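Long-range contact in 6-phospho-beta-glucosidase BglT (Thermotoga maritima, PDB 1UP7), which hydrolyses cellobiose 6'-phosphate to glucose 6-phosphate and glucose, using NAD(+) and a manganese ion as cofactors: residues V185-F197 and P329-R341. Residues are numbered along the deposited sequence; the frame is centred on the assembly and turned at random.
Sequences VFLKYYGLNHLSF and PDDYVLEIPCYVR. With G6P (6-O-phosphono-alpha-D-glucopyranose), chain J.
The ring of Tyr-189 has the backbone O of Glu-335 in plane at its edge, CD1 lying 3.3 Å from that oxygen, while Phe-197 O sits above one face, displaced toward the rim. Over one face of the His-194 ring lies Asn-193 CG, also offset toward the rim, with G6P at the edge. The Glu-335 carboxylate is turned 43° from the Tyr-189 ring and 70° from the amide of Asn-193. With CG anti to the backbone N and the chain extended beyond it, Glu-335 delivers its two oxygens to different partners. OE1 accepts from Tyr-189 OH at 2.5 Å on its anti side; OE2 takes Asn-193 ND2, whose position is less certain. Ser-196 OG donates to Tyr-189 OH (2.8 Å), extending the chain of bonds. A phenylalanine in place of Tyr-189 would probably leave OE1 without its phenol donor and cost Ser-196 OG one of its partners. The backbones meet through Glu-335 N to Gly-191 O, 2.8 Å and nearly straight at 166°. Antiparallel strands 185-190 and 333-341, from separate sheets, with Tyr-190 across from Ile-336, meet next to the type II turn Leu-192 to Leu-195. It carries His-194, a manganese-binding residue whose NE2 hydrogen-bonds G6P O3 in the family 4 glycosidase active site.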
loop_
_atom_site.group_PDB
_atom_site.type_symbol
_atom_site.label_atom_id
_atom_site.label_comp_id
_atom_site.label_asym_id
_atom_site.label_seq_id
_atom_site.Cartn_x
_atom_site.Cartn_y
_atom_site.Cartn_z
ATOM N N VAL A 185 9.681 1.106 30.872
ATOM C CA VAL A 185 8.738 1.999 30.227
ATOM C C VAL A 185 8.652 1.694 28.748
ATOM O O VAL A 185 9.644 1.742 28.047
ATOM C CB VAL A 185 9.140 3.490 30.357
ATOM C CG1 VAL A 185 8.041 4.350 29.723
ATOM C CG2 VAL A 185 9.392 3.866 31.834
ATOM N N PHE A 186 7.446 1.429 28.265
ATOM C CA PHE A 186 7.261 1.117 26.855
ATOM C C PHE A 186 6.108 1.970 26.308
ATOM O O PHE A 186 5.058 2.080 26.919
ATOM C CB PHE A 186 7.039 -0.410 26.735
ATOM C CG PHE A 186 6.849 -0.902 25.329
ATOM C CD1 PHE A 186 5.578 -0.924 24.752
ATOM C CD2 PHE A 186 7.934 -1.372 24.591
ATOM C CE1 PHE A 186 5.392 -1.378 23.435
ATOM C CE2 PHE A 186 7.758 -1.826 23.275
ATOM C CZ PHE A 186 6.476 -1.837 22.700
ATOM N N LEU A 187 6.331 2.580 25.161
ATOM C CA LEU A 187 5.446 3.600 24.617
ATOM C C LEU A 187 4.864 3.233 23.254
ATOM O O LEU A 187 5.544 2.622 22.425
ATOM C CB LEU A 187 6.243 4.899 24.438
ATOM C CG LEU A 187 6.454 5.908 25.584
ATOM C CD1 LEU A 187 6.144 5.432 26.982
ATOM C CD2 LEU A 187 7.836 6.466 25.511
ATOM N N LYS A 188 3.617 3.619 23.007
ATOM C CA LYS A 188 3.212 3.836 21.629
ATOM C C LYS A 188 3.546 5.292 21.315
ATOM O O LYS A 188 2.915 6.225 21.824
ATOM C CB LYS A 188 1.749 3.502 21.349
ATOM C CG LYS A 188 1.429 3.685 19.873
ATOM C CD LYS A 188 0.023 3.266 19.545
ATOM C CE LYS A 188 -0.386 3.801 18.182
ATOM N NZ LYS A 188 -1.613 3.060 17.715
ATOM N N TYR A 189 4.556 5.448 20.467
ATOM C CA TYR A 189 5.213 6.715 20.226
ATOM C C TYR A 189 5.482 6.843 18.737
ATOM O O TYR A 189 6.081 5.965 18.145
ATOM C CB TYR A 189 6.574 6.690 20.947
ATOM C CG TYR A 189 7.385 7.962 20.807
ATOM C CD1 TYR A 189 7.915 8.351 19.570
ATOM C CD2 TYR A 189 7.575 8.795 21.896
ATOM C CE1 TYR A 189 8.632 9.530 19.421
ATOM C CE2 TYR A 189 8.282 9.960 21.794
ATOM C CZ TYR A 189 8.804 10.339 20.555
ATOM O OH TYR A 189 9.509 11.524 20.483
ATOM N N TYR A 190 5.098 7.955 18.135
ATOM C CA TYR A 190 5.332 8.140 16.704
ATOM C C TYR A 190 5.238 9.604 16.340
ATOM O O TYR A 190 4.645 10.410 17.050
ATOM C CB TYR A 190 4.333 7.332 15.855
ATOM C CG TYR A 190 2.871 7.598 16.209
ATOM C CD1 TYR A 190 2.264 6.987 17.312
ATOM C CD2 TYR A 190 2.110 8.461 15.441
ATOM C CE1 TYR A 190 0.924 7.245 17.615
ATOM C CE2 TYR A 190 0.802 8.713 15.742
ATOM C CZ TYR A 190 0.208 8.112 16.827
ATOM O OH TYR A 190 -1.102 8.402 17.106
ATOM N N GLY A 191 5.799 9.915 15.194
ATOM C CA GLY A 191 5.735 11.235 14.616
ATOM C C GLY A 191 7.074 11.511 13.966
ATOM O O GLY A 191 7.830 10.617 13.578
ATOM N N LEU A 192 7.348 12.789 13.831
ATOM C CA LEU A 192 8.609 13.224 13.304
ATOM C C LEU A 192 9.387 13.764 14.500
ATOM O O LEU A 192 8.820 14.141 15.512
ATOM C CB LEU A 192 8.362 14.322 12.278
ATOM C CG LEU A 192 8.267 13.950 10.791
ATOM C CD1 LEU A 192 7.830 12.527 10.452
ATOM C CD2 LEU A 192 7.484 14.994 10.023
ATOM N N ASN A 193 10.693 13.759 14.379
ATOM C CA ASN A 193 11.557 14.487 15.295
ATOM C C ASN A 193 11.051 15.908 15.579
ATOM O O ASN A 193 10.802 16.675 14.658
ATOM C CB ASN A 193 12.961 14.502 14.690
ATOM C CG ASN A 193 14.012 15.073 15.624
ATOM O OD1 ASN A 193 14.779 15.934 15.216
ATOM N ND2 ASN A 193 14.061 14.597 16.870
ATOM N N HIS A 194 10.868 16.253 16.849
ATOM C CA HIS A 194 10.216 17.518 17.230
ATOM C C HIS A 194 8.779 17.672 16.808
ATOM O O HIS A 194 8.280 18.799 16.775
ATOM C CB HIS A 194 11.009 18.719 16.695
ATOM C CG HIS A 194 12.397 18.757 17.226
ATOM N ND1 HIS A 194 13.507 18.861 16.419
ATOM C CD2 HIS A 194 12.858 18.591 18.489
ATOM C CE1 HIS A 194 14.593 18.816 17.172
ATOM N NE2 HIS A 194 14.223 18.642 18.430
ATOM N N LEU A 195 8.114 16.555 16.523
ATOM C CA LEU A 195 6.747 16.547 16.027
ATOM C C LEU A 195 6.181 15.152 16.288
ATOM O O LEU A 195 5.803 14.416 15.377
ATOM C CB LEU A 195 6.754 16.873 14.545
ATOM C CG LEU A 195 5.445 17.369 13.946
ATOM C CD1 LEU A 195 5.265 18.851 14.144
ATOM C CD2 LEU A 195 5.371 17.005 12.495
ATOM N N SER A 196 6.184 14.784 17.559
ATOM C CA SER A 196 5.912 13.427 17.962
ATOM C C SER A 196 4.809 13.398 19.007
ATOM O O SER A 196 4.514 14.426 19.645
ATOM C CB SER A 196 7.200 12.788 18.508
ATOM O OG SER A 196 7.652 13.469 19.684
ATOM N N PHE A 197 4.218 12.211 19.153
ATOM C CA PHE A 197 2.977 12.029 19.882
ATOM C C PHE A 197 3.081 10.728 20.661
ATOM O O PHE A 197 3.622 9.741 20.167
ATOM C CB PHE A 197 1.795 12.028 18.905
ATOM C CG PHE A 197 1.737 13.261 18.040
ATOM C CD1 PHE A 197 2.500 13.346 16.858
ATOM C CD2 PHE A 197 0.964 14.355 18.427
ATOM C CE1 PHE A 197 2.482 14.479 16.076
ATOM C CE2 PHE A 197 0.913 15.485 17.648
ATOM C CZ PHE A 197 1.671 15.561 16.463
ATOM N N PRO A 329 2.963 5.775 5.030
ATOM C CA PRO A 329 3.833 5.008 4.113
ATOM C C PRO A 329 5.087 4.421 4.774
ATOM O O PRO A 329 5.673 5.017 5.660
ATOM C CB PRO A 329 4.214 6.026 3.025
ATOM C CG PRO A 329 3.128 7.079 3.079
ATOM C CD PRO A 329 2.800 7.174 4.582
ATOM N N ASP A 330 5.492 3.246 4.321
ATOM C CA ASP A 330 6.694 2.598 4.830
ATOM C C ASP A 330 7.957 3.456 4.793
ATOM O O ASP A 330 8.816 3.336 5.659
ATOM C CB ASP A 330 6.999 1.331 4.039
ATOM C CG ASP A 330 5.922 0.307 4.144
ATOM O OD1 ASP A 330 5.122 0.373 5.110
ATOM O OD2 ASP A 330 5.827 -0.620 3.278
ATOM N N ASP A 331 8.090 4.260 3.744
ATOM C CA ASP A 331 9.306 5.036 3.517
ATOM C C ASP A 331 9.373 6.328 4.327
ATOM O O ASP A 331 10.407 6.988 4.302
ATOM C CB ASP A 331 9.463 5.371 2.025
ATOM C CG ASP A 331 8.212 6.021 1.457
ATOM O OD1 ASP A 331 7.984 7.235 1.642
ATOM O OD2 ASP A 331 7.334 5.365 0.871
ATOM N N TYR A 332 8.307 6.721 5.022
ATOM C CA TYR A 332 8.421 7.915 5.886
ATOM C C TYR A 332 9.462 7.616 6.952
ATOM O O TYR A 332 9.334 6.609 7.674
ATOM C CB TYR A 332 7.108 8.257 6.583
ATOM C CG TYR A 332 6.102 9.126 5.832
ATOM C CD1 TYR A 332 6.053 9.165 4.420
ATOM C CD2 TYR A 332 5.179 9.895 6.548
ATOM C CE1 TYR A 332 5.105 9.964 3.748
ATOM C CE2 TYR A 332 4.234 10.718 5.888
ATOM C CZ TYR A 332 4.199 10.727 4.499
ATOM O OH TYR A 332 3.247 11.479 3.890
ATOM N N VAL A 333 10.510 8.439 7.043
ATOM C CA VAL A 333 11.335 8.428 8.257
ATOM C C VAL A 333 10.505 9.014 9.408
ATOM O O VAL A 333 9.963 10.130 9.294
ATOM C CB VAL A 333 12.660 9.217 8.088
ATOM C CG1 VAL A 333 13.293 9.522 9.433
ATOM C CG2 VAL A 333 13.649 8.437 7.163
ATOM N N LEU A 334 10.385 8.242 10.483
ATOM C CA LEU A 334 9.674 8.651 11.675
ATOM C C LEU A 334 10.577 8.475 12.889
ATOM O O LEU A 334 11.601 7.796 12.821
ATOM C CB LEU A 334 8.421 7.779 11.868
ATOM C CG LEU A 334 7.422 7.787 10.711
ATOM C CD1 LEU A 334 6.320 6.759 10.980
ATOM C CD2 LEU A 334 6.876 9.186 10.472
ATOM N N GLU A 335 10.171 9.078 14.000
ATOM C CA GLU A 335 10.798 8.821 15.297
ATOM C C GLU A 335 9.874 7.844 16.053
ATOM O O GLU A 335 8.753 8.198 16.396
ATOM C CB GLU A 335 11.011 10.164 16.025
ATOM C CG GLU A 335 11.719 10.082 17.369
ATOM C CD GLU A 335 12.035 11.467 17.938
ATOM O OE1 GLU A 335 11.201 12.043 18.673
ATOM O OE2 GLU A 335 13.137 11.981 17.624
ATOM N N ILE A 336 10.346 6.622 16.272
ATOM C CA ILE A 336 9.510 5.470 16.660
ATOM C C ILE A 336 10.356 4.469 17.461
ATOM O O ILE A 336 11.588 4.442 17.309
ATOM C CB ILE A 336 8.897 4.752 15.404
ATOM C CG1 ILE A 336 9.988 4.530 14.319
ATOM C CG2 ILE A 336 7.691 5.532 14.843
ATOM C CD1 ILE A 336 9.499 3.753 13.033
ATOM N N PRO A 337 9.715 3.652 18.299
ATOM C CA PRO A 337 10.415 2.636 19.076
ATOM C C PRO A 337 10.907 1.502 18.195
ATOM O O PRO A 337 10.142 0.987 17.372
ATOM C CB PRO A 337 9.326 2.107 20.011
ATOM C CG PRO A 337 8.242 3.173 19.990
ATOM C CD PRO A 337 8.269 3.641 18.573
ATOM N N CYS A 338 12.172 1.116 18.365
ATOM C CA CYS A 338 12.793 0.049 17.578
ATOM C C CYS A 338 13.512 -0.961 18.455
ATOM O O CYS A 338 13.992 -0.642 19.537
ATOM C CB CYS A 338 13.790 0.606 16.550
ATOM S SG CYS A 338 13.031 1.762 15.408
ATOM N N TYR A 339 13.537 -2.194 17.968
ATOM C CA TYR A 339 14.231 -3.280 18.619
ATOM C C TYR A 339 15.658 -3.217 18.085
ATOM O O TYR A 339 15.906 -3.350 16.889
ATOM C CB TYR A 339 13.570 -4.599 18.264
ATOM C CG TYR A 339 14.251 -5.826 18.810
ATOM C CD1 TYR A 339 14.151 -6.164 20.158
ATOM C CD2 TYR A 339 14.955 -6.683 17.969
ATOM C CE1 TYR A 339 14.735 -7.295 20.652
ATOM C CE2 TYR A 339 15.538 -7.845 18.451
ATOM C CZ TYR A 339 15.431 -8.144 19.798
ATOM O OH TYR A 339 16.021 -9.287 20.290
ATOM N N VAL A 340 16.593 -2.969 18.974
ATOM C CA VAL A 340 17.953 -2.676 18.557
ATOM C C VAL A 340 18.844 -3.838 19.015
ATOM O O VAL A 340 18.902 -4.177 20.210
ATOM C CB VAL A 340 18.438 -1.304 19.114
ATOM C CG1 VAL A 340 19.915 -1.085 18.833
ATOM C CG2 VAL A 340 17.624 -0.153 18.531
ATOM N N ARG A 341 19.504 -4.480 18.057
ATOM C CA ARG A 341 20.267 -5.678 18.381
ATOM C C ARG A 341 21.357 -5.917 17.365
ATOM O O ARG A 341 21.096 -5.965 16.170
ATOM C CB ARG A 341 19.320 -6.865 18.429
ATOM C CG ARG A 341 19.930 -8.204 18.599
ATOM C CD ARG A 341 18.847 -9.254 18.828
ATOM N NE ARG A 341 19.449 -10.575 18.974
ATOM C CZ ARG A 341 18.815 -11.668 19.369
ATOM N NH1 ARG A 341 17.525 -11.627 19.695
ATOM N NH2 ARG A 341 19.499 -12.803 19.454
HETATM C C1 G6P J . 15.793 20.218 23.271
HETATM C C2 G6P J . 15.673 19.595 21.853
HETATM C C3 G6P J . 17.024 19.667 21.141
HETATM C C4 G6P J . 17.392 21.137 21.017
HETATM C C5 G6P J . 17.562 21.712 22.436
HETATM C C6 G6P J . 17.886 23.198 22.374
HETATM O O1 G6P J . 14.558 20.258 24.011
HETATM O O2 G6P J . 15.240 18.236 21.860
HETATM O O3 G6P J . 17.022 19.009 19.870
HETATM O O4 G6P J . 18.546 21.301 20.191
HETATM O O5 G6P J . 16.355 21.550 23.226
HETATM O O6 G6P J . 18.710 23.588 23.461
HETATM P P G6P J . 19.676 24.871 23.344
HETATM O O1P G6P J . 20.533 24.859 24.589
HETATM O O2P G6P J . 18.963 26.212 23.278
HETATM O O3P G6P J . 20.522 24.676 22.117
HETATM O O HOH W 1 11.270 14.481 18.904
#